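Local coordinates for protein Xyn30D (Paenibacillus barcinonensis, PDB 4QB6) that probably degrades xylan as a family 30 glycoside hydrolase, and binds glucuronic acid-bearing sugar through the calcium-containing carbohydrate-binding module modelled here, at residues A[103-108]-A[147-152]; A[42-47]-A[61-66]. All blocks are in the same frame, centred on the assembly; numbering follows the deposited sequence. Where two conformers were deposited one is given.

Overall arrangement
From the N terminus, the chain first closes the loop of contact 2, where 42-47, leading into strand 46-49, meets 61-66, a turn running into strand 65-68. Contact 1 closes a second, longer loop, joining strand 102-108 to the end of strand 140-149 and the loop after it. The two loops are in series, neither nesting nor crossing. Strand 46-49 is an outermost strand of the five-stranded antiparallel sheet in which 140-149 pairs with 102-108, whereas 65-68 pairs with 51-54 in a separate two-stranded sheet. The contact centres are about 18 Å apart, on opposite sides of the chain's centre. Each has its own calcium ion: contact 1 supplies a ligand beside the sugar, contact 2 gathers the loops around the other ion.

Contact 1. Residues A[103-108]-A[147-152]; sequences NLDIYV and VTTGTE. With CA (calcium ion), chain C; GCU (alpha-D-glucopyranuronic acid), chain B.
Val147 faces Asp105 as an antiparallel hydrogen-bonded pair: Asp105 N to Val147 O and Val147 N to Asp105 O both measure 2.9 Å. The side chain of Val147 shares a sheet face with Asp105, and its CG2 meets Tyr107 CE1 obliquely at 3.7 Å. Thr148 turns to the other face, its CG2 3.8 Å from Leu104 CD2; its hydroxyl is engaged by Ala70 O and Ser74 N. At Thr149 a chi1 of 64° sets the methyl CG2 anti to the carbonyl carbon, beside the backbone N, where it meets the carboxylate of Asp105, 3.3 Å from its CG. That carboxylate is held from beyond the pair by Asn116 N and a salt bridge to Lys112, and Thr149 OG1 by the Asn116 side chain. Strands 102-108 and 140-149 are neighbours in the five-stranded sheet of a carbohydrate-binding module with the beta-sandwich fold, and their short axes make an angle of 135°. Beyond Thr149 the second strand gives way to a loop; direct backbone-to-backbone pairing ends, and a water bridges the backbones, donating to Asn103 O at 2.6 Å and to Glu152 O and accepting from the N atoms of Thr149 and Thr151. The direct link here comes from Thr151 OG1, which substitutes for a backbone acceptor and receives Asn103 N at 2.9 Å in a nearly straight bond (174°). Glu152, its chain bent at chi2, binds calcium through both carboxylate oxygens, OE2 at 2.4 Å. Glucuronic acid O4 and O6A bind the same ion, whose shell is completed by two waters, Asn67 OD1 and Phe68 O.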
loop_
_atom_site.group_PDB
_atom_site.type_symbol
_atom_site.label_atom_id
_atom_site.label_comp_id
_atom_site.label_asym_id
_atom_site.label_seq_id
_atom_site.Cartn_x
_atom_site.Cartn_y
_atom_site.Cartn_z
ATOM N N ASN A 103 -3.372 8.197 7.739
ATOM C CA ASN A 103 -3.280 6.906 8.425
ATOM C C ASN A 103 -4.054 5.843 7.701
ATOM O O ASN A 103 -5.110 6.110 7.134
ATOM C CB ASN A 103 -3.774 7.040 9.863
ATOM C CG ASN A 103 -3.240 8.282 10.537
ATOM O OD1 ASN A 103 -4.024 9.126 10.983
ATOM N ND2 ASN A 103 -1.924 8.438 10.594
ATOM N N LEU A 104 -3.517 4.634 7.692
ATOM C CA LEU A 104 -4.211 3.498 7.066
ATOM C C LEU A 104 -4.288 2.319 8.002
ATOM O O LEU A 104 -3.286 1.994 8.671
ATOM C CB LEU A 104 -3.535 3.028 5.767
ATOM C CG LEU A 104 -3.296 4.050 4.670
ATOM C CD1 LEU A 104 -2.582 3.437 3.487
ATOM C CD2 LEU A 104 -4.608 4.640 4.176
ATOM N N ASP A 105 -5.410 1.623 8.031
ATOM C CA ASP A 105 -5.472 0.297 8.656
ATOM C C ASP A 105 -4.884 -0.696 7.673
ATOM O O ASP A 105 -5.087 -0.591 6.469
ATOM C CB ASP A 105 -6.924 -0.086 8.972
ATOM C CG ASP A 105 -7.484 0.538 10.226
ATOM O OD1 ASP A 105 -6.761 1.110 11.044
ATOM O OD2 ASP A 105 -8.726 0.374 10.386
ATOM N N ILE A 106 -4.182 -1.691 8.188
ATOM C CA ILE A 106 -3.523 -2.710 7.366
ATOM C C ILE A 106 -3.973 -4.082 7.821
ATOM O O ILE A 106 -3.879 -4.415 9.014
ATOM C CB ILE A 106 -1.988 -2.553 7.404
ATOM C CG1 ILE A 106 -1.659 -1.077 7.046
ATOM C CG2 ILE A 106 -1.315 -3.594 6.521
ATOM C CD1 ILE A 106 -0.286 -0.747 6.558
ATOM N N TYR A 107 -4.489 -4.861 6.879
ATOM C CA TYR A 107 -5.005 -6.210 7.079
ATOM C C TYR A 107 -4.123 -7.167 6.324
ATOM O O TYR A 107 -3.675 -6.868 5.227
ATOM C CB TYR A 107 -6.431 -6.328 6.525
ATOM C CG TYR A 107 -7.499 -5.485 7.192
ATOM C CD1 TYR A 107 -7.567 -4.103 6.987
ATOM C CD2 TYR A 107 -8.464 -6.070 7.997
ATOM C CE1 TYR A 107 -8.557 -3.331 7.587
ATOM C CE2 TYR A 107 -9.445 -5.297 8.597
ATOM C CZ TYR A 107 -9.459 -3.936 8.378
ATOM O OH TYR A 107 -10.454 -3.146 8.956
ATOM N N VAL A 108 -3.834 -8.300 6.955
ATOM C CA VAL A 108 -3.132 -9.389 6.310
ATOM C C VAL A 108 -3.998 -10.639 6.425
ATOM O O VAL A 108 -4.457 -11.004 7.521
ATOM C CB VAL A 108 -1.739 -9.633 6.912
ATOM C CG1 VAL A 108 -1.133 -10.943 6.406
ATOM C CG2 VAL A 108 -0.829 -8.441 6.631
ATOM N N VAL A 147 -6.549 0.427 4.121
ATOM C CA VAL A 147 -7.870 1.046 4.184
ATOM C C VAL A 147 -7.764 2.401 4.842
ATOM O O VAL A 147 -7.156 2.543 5.901
ATOM C CB VAL A 147 -8.848 0.165 4.972
ATOM C CG1 VAL A 147 -10.269 0.681 4.803
ATOM C CG2 VAL A 147 -8.805 -1.294 4.527
ATOM N N THR A 148 -8.431 3.409 4.274
ATOM C CA THR A 148 -8.493 4.724 4.905
ATOM C C THR A 148 -9.452 4.690 6.107
ATOM O O THR A 148 -10.350 3.857 6.166
ATOM C CB THR A 148 -8.851 5.831 3.895
ATOM O OG1 THR A 148 -10.192 5.644 3.449
ATOM C CG2 THR A 148 -7.917 5.857 2.747
ATOM N N THR A 149 -9.183 5.571 7.069
ATOM C CA THR A 149 -9.806 5.512 8.396
ATOM C C THR A 149 -10.235 6.873 8.889
ATOM O O THR A 149 -10.574 7.020 10.067
ATOM C CB THR A 149 -8.823 4.917 9.429
ATOM O OG1 THR A 149 -7.715 5.780 9.550
ATOM C CG2 THR A 149 -8.338 3.504 9.040
ATOM N N GLY A 150 -10.186 7.894 8.053
ATOM C CA GLY A 150 -10.622 9.234 8.437
ATOM C C GLY A 150 -9.750 10.345 7.939
ATOM O O GLY A 150 -10.162 11.505 7.965
ATOM N N THR A 151 -8.551 10.042 7.437
ATOM C CA THR A 151 -7.635 11.040 6.925
ATOM C C THR A 151 -7.313 10.840 5.432
ATOM O O THR A 151 -6.401 11.459 4.905
ATOM C CB THR A 151 -6.340 11.123 7.767
ATOM O OG1 THR A 151 -5.817 9.808 8.010
ATOM C CG2 THR A 151 -6.628 11.802 9.107
ATOM N N GLU A 152 -8.114 10.046 4.739
ATOM C CA GLU A 152 -7.878 9.755 3.314
ATOM C C GLU A 152 -6.539 8.997 3.210
ATOM O O GLU A 152 -6.107 8.357 4.179
ATOM C CB GLU A 152 -8.002 11.030 2.451
ATOM C CG GLU A 152 -8.829 10.868 1.184
ATOM C CD GLU A 152 -8.063 10.983 -0.115
ATOM O OE1 GLU A 152 -6.951 10.416 -0.233
ATOM O OE2 GLU A 152 -8.563 11.613 -1.074
HETATM CA CA CA C . -6.871 11.011 -2.716
HETATM C C1 GCU B . -5.213 16.119 -5.261
HETATM C C2 GCU B . -4.345 15.220 -6.101
HETATM C C3 GCU B . -4.685 13.759 -5.904
HETATM C C4 GCU B . -4.682 13.425 -4.353
HETATM C C5 GCU B . -5.655 14.361 -3.664
HETATM C C6 GCU B . -5.737 14.142 -2.210
HETATM O O2 GCU B . -4.399 15.635 -7.490
HETATM O O3 GCU B . -3.793 12.855 -6.548
HETATM O O4 GCU B . -5.177 12.080 -4.186
HETATM O O5 GCU B . -5.164 15.662 -3.910
HETATM O O6A GCU B . -6.030 13.012 -1.793
HETATM O O6B GCU B . -5.519 15.067 -1.438
HETATM O O HOH W 1 -7.228 7.552 6.563
HETATM O O HOH W 2 -7.073 8.460 10.011
HETATM O O HOH W 3 -4.955 9.502 -2.399
HETATM O O HOH W 4 -8.512 12.202 -4.016
#

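Contact 2. Residues A[42-47]-A[61-66]. With CA (calcium ion), chain D.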
loop_
_atom_site.group_PDB
_atom_site.type_symbol
_atom_site.label_atom_id
_atom_site.label_comp_id
_atom_site.label_asym_id
_atom_site.label_seq_id
_atom_site.Cartn_x
_atom_site.Cartn_y
_atom_site.Cartn_z
ATOM N N ALA A 42 0.244 -1.240 -7.323
ATOM C CA ALA A 42 -1.044 -0.958 -6.663
ATOM C C ALA A 42 -2.205 -0.980 -7.630
ATOM O O ALA A 42 -3.328 -1.268 -7.230
ATOM C CB ALA A 42 -0.956 0.391 -5.975
ATOM N N GLU A 43 -1.934 -0.670 -8.893
ATOM C CA GLU A 43 -2.963 -0.410 -9.881
ATOM C C GLU A 43 -3.429 -1.642 -10.627
ATOM O O GLU A 43 -4.476 -1.548 -11.296
ATOM C CB GLU A 43 -2.496 0.646 -10.892
ATOM C CG GLU A 43 -1.291 0.261 -11.730
ATOM C CD GLU A 43 0.038 0.621 -11.113
ATOM O OE1 GLU A 43 1.037 0.658 -11.827
ATOM O OE2 GLU A 43 0.132 0.857 -9.866
ATOM N N THR A 44 -2.710 -2.747 -10.551
ATOM C CA THR A 44 -3.099 -3.983 -11.258
ATOM C C THR A 44 -2.814 -5.162 -10.289
ATOM O O THR A 44 -1.888 -5.079 -9.507
ATOM C CB THR A 44 -2.326 -4.079 -12.601
ATOM O OG1 THR A 44 -0.916 -3.930 -12.360
ATOM C CG2 THR A 44 -2.779 -3.008 -13.590
ATOM N N GLY A 45 -3.624 -6.240 -10.321
ATOM C CA GLY A 45 -3.568 -7.361 -9.340
ATOM C C GLY A 45 -4.245 -7.054 -7.990
ATOM O O GLY A 45 -4.034 -7.748 -6.939
ATOM N N THR A 46 -5.096 -6.010 -8.041
ATOM C CA THR A 46 -5.728 -5.502 -6.863
ATOM C C THR A 46 -7.225 -5.281 -7.071
ATOM O O THR A 46 -7.718 -5.125 -8.214
ATOM C CB THR A 46 -5.104 -4.149 -6.438
ATOM O OG1 THR A 46 -5.222 -3.220 -7.525
ATOM C CG2 THR A 46 -3.661 -4.301 -6.037
ATOM N N THR A 47 -7.915 -5.260 -5.955
ATOM C CA THR A 47 -9.318 -4.836 -5.912
ATOM C C THR A 47 -9.355 -3.483 -5.215
ATOM O O THR A 47 -8.780 -3.325 -4.114
ATOM C CB THR A 47 -10.144 -5.861 -5.135
ATOM O OG1 THR A 47 -10.048 -7.125 -5.811
ATOM C CG2 THR A 47 -11.589 -5.423 -5.018
ATOM N N THR A 61 5.736 3.750 -11.033
ATOM C CA THR A 61 6.236 2.504 -11.606
ATOM C C THR A 61 5.003 1.844 -12.237
ATOM O O THR A 61 3.864 2.074 -11.803
ATOM C CB THR A 61 6.839 1.602 -10.487
ATOM O OG1 THR A 61 7.998 2.210 -9.902
ATOM C CG2 THR A 61 7.255 0.252 -10.971
ATOM N N GLY A 62 5.190 1.019 -13.261
ATOM C CA GLY A 62 4.068 0.372 -13.902
ATOM C C GLY A 62 3.208 1.305 -14.700
ATOM O O GLY A 62 3.692 2.290 -15.238
ATOM N N SER A 63 1.919 1.045 -14.750
ATOM C CA SER A 63 1.018 1.820 -15.573
ATOM C C SER A 63 0.351 2.994 -14.878
ATOM O O SER A 63 -0.367 3.762 -15.504
ATOM C CB SER A 63 -0.052 0.911 -16.169
ATOM O OG SER A 63 -0.795 0.293 -15.142
ATOM N N GLY A 64 0.569 3.149 -13.566
ATOM C CA GLY A 64 -0.013 4.260 -12.848
ATOM C C GLY A 64 0.170 4.116 -11.359
ATOM O O GLY A 64 1.115 3.510 -10.909
ATOM N N TYR A 65 -0.765 4.719 -10.630
ATOM C CA TYR A 65 -0.804 4.634 -9.174
ATOM C C TYR A 65 -2.251 4.687 -8.773
ATOM O O TYR A 65 -3.134 4.964 -9.596
ATOM C CB TYR A 65 0.021 5.756 -8.510
ATOM C CG TYR A 65 -0.405 7.134 -8.921
ATOM C CD1 TYR A 65 -1.429 7.796 -8.275
ATOM C CD2 TYR A 65 0.219 7.796 -9.977
ATOM C CE1 TYR A 65 -1.855 9.038 -8.677
ATOM C CE2 TYR A 65 -0.178 9.047 -10.383
ATOM C CZ TYR A 65 -1.218 9.673 -9.722
ATOM O OH TYR A 65 -1.611 10.922 -10.163
ATOM N N VAL A 66 -2.511 4.431 -7.497
ATOM C CA VAL A 66 -3.901 4.463 -6.998
ATOM C C VAL A 66 -4.113 5.707 -6.156
ATOM O O VAL A 66 -3.299 6.016 -5.265
ATOM C CB VAL A 66 -4.226 3.201 -6.211
ATOM C CG1 VAL A 66 -5.591 3.329 -5.549
ATOM C CG2 VAL A 66 -4.171 1.997 -7.129
HETATM CA CA CA D . 2.392 1.731 -9.996
HETATM O O HOH W 5 0.843 -1.866 -13.955
#
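Glu43 and Tyr65 mark the closest backbone approach, with CA atoms 5.5 Å apart, yet no backbone-to-backbone hydrogen bond links the two segments. Residues 61-64 form a type II' beta turn, with Gly62 at positive phi, that brings the carbonyls of Thr61 and Gly64 to the same calcium ion, each O 2.4 Å from the metal. Glu43 supplies the third protein group from these segments. Its CG sits between the backbone N and the carbonyl carbon (chi1 63°) and the chain then bends at chi2 (-89°), presenting both carboxylate oxygens to the ion, OE2 at 2.4 Å. A carboxylate oxygen and a carbonyl oxygen, which would otherwise repel, are drawn together by the shared cation: Glu43 OE2 and Gly64 O approach to 3.0 Å. Gly64 N also gives Glu43 OE1 a weak hydrogen bond of 3.1 Å, while Ser63 OG rests 3.4 Å from Glu43 CG. On the exposed side, a water bridges Thr44 OG1 and Ser63 N. Away from the metal, Val66 CG2 lies against the carbonyl of Ala42 (O at 3.4 Å) as well as its CB (3.8 Å); Ala42 O also accepts a hydrogen bond from Thr46 OG1, the donor standing above the carbonyl plane.

The calcium shell is completed by Glu41 and by Asp157 through both its backbone O and its OD1, so the ion ties together strands 38-41 and 155-163 and the two loops. Such a site is consistent with the structural calcium of related carbohydrate-binding modules. Tyr65 OH is hydrogen-bonded to the backbone N of Tyr57, a residue of the sugar pocket. Ala42 lies on Trp78 of strand 72-83 and Met156 of strand 155-163, Val66 packs on Ala51 and Ile76, and strand 65-68 pairs with 51-54.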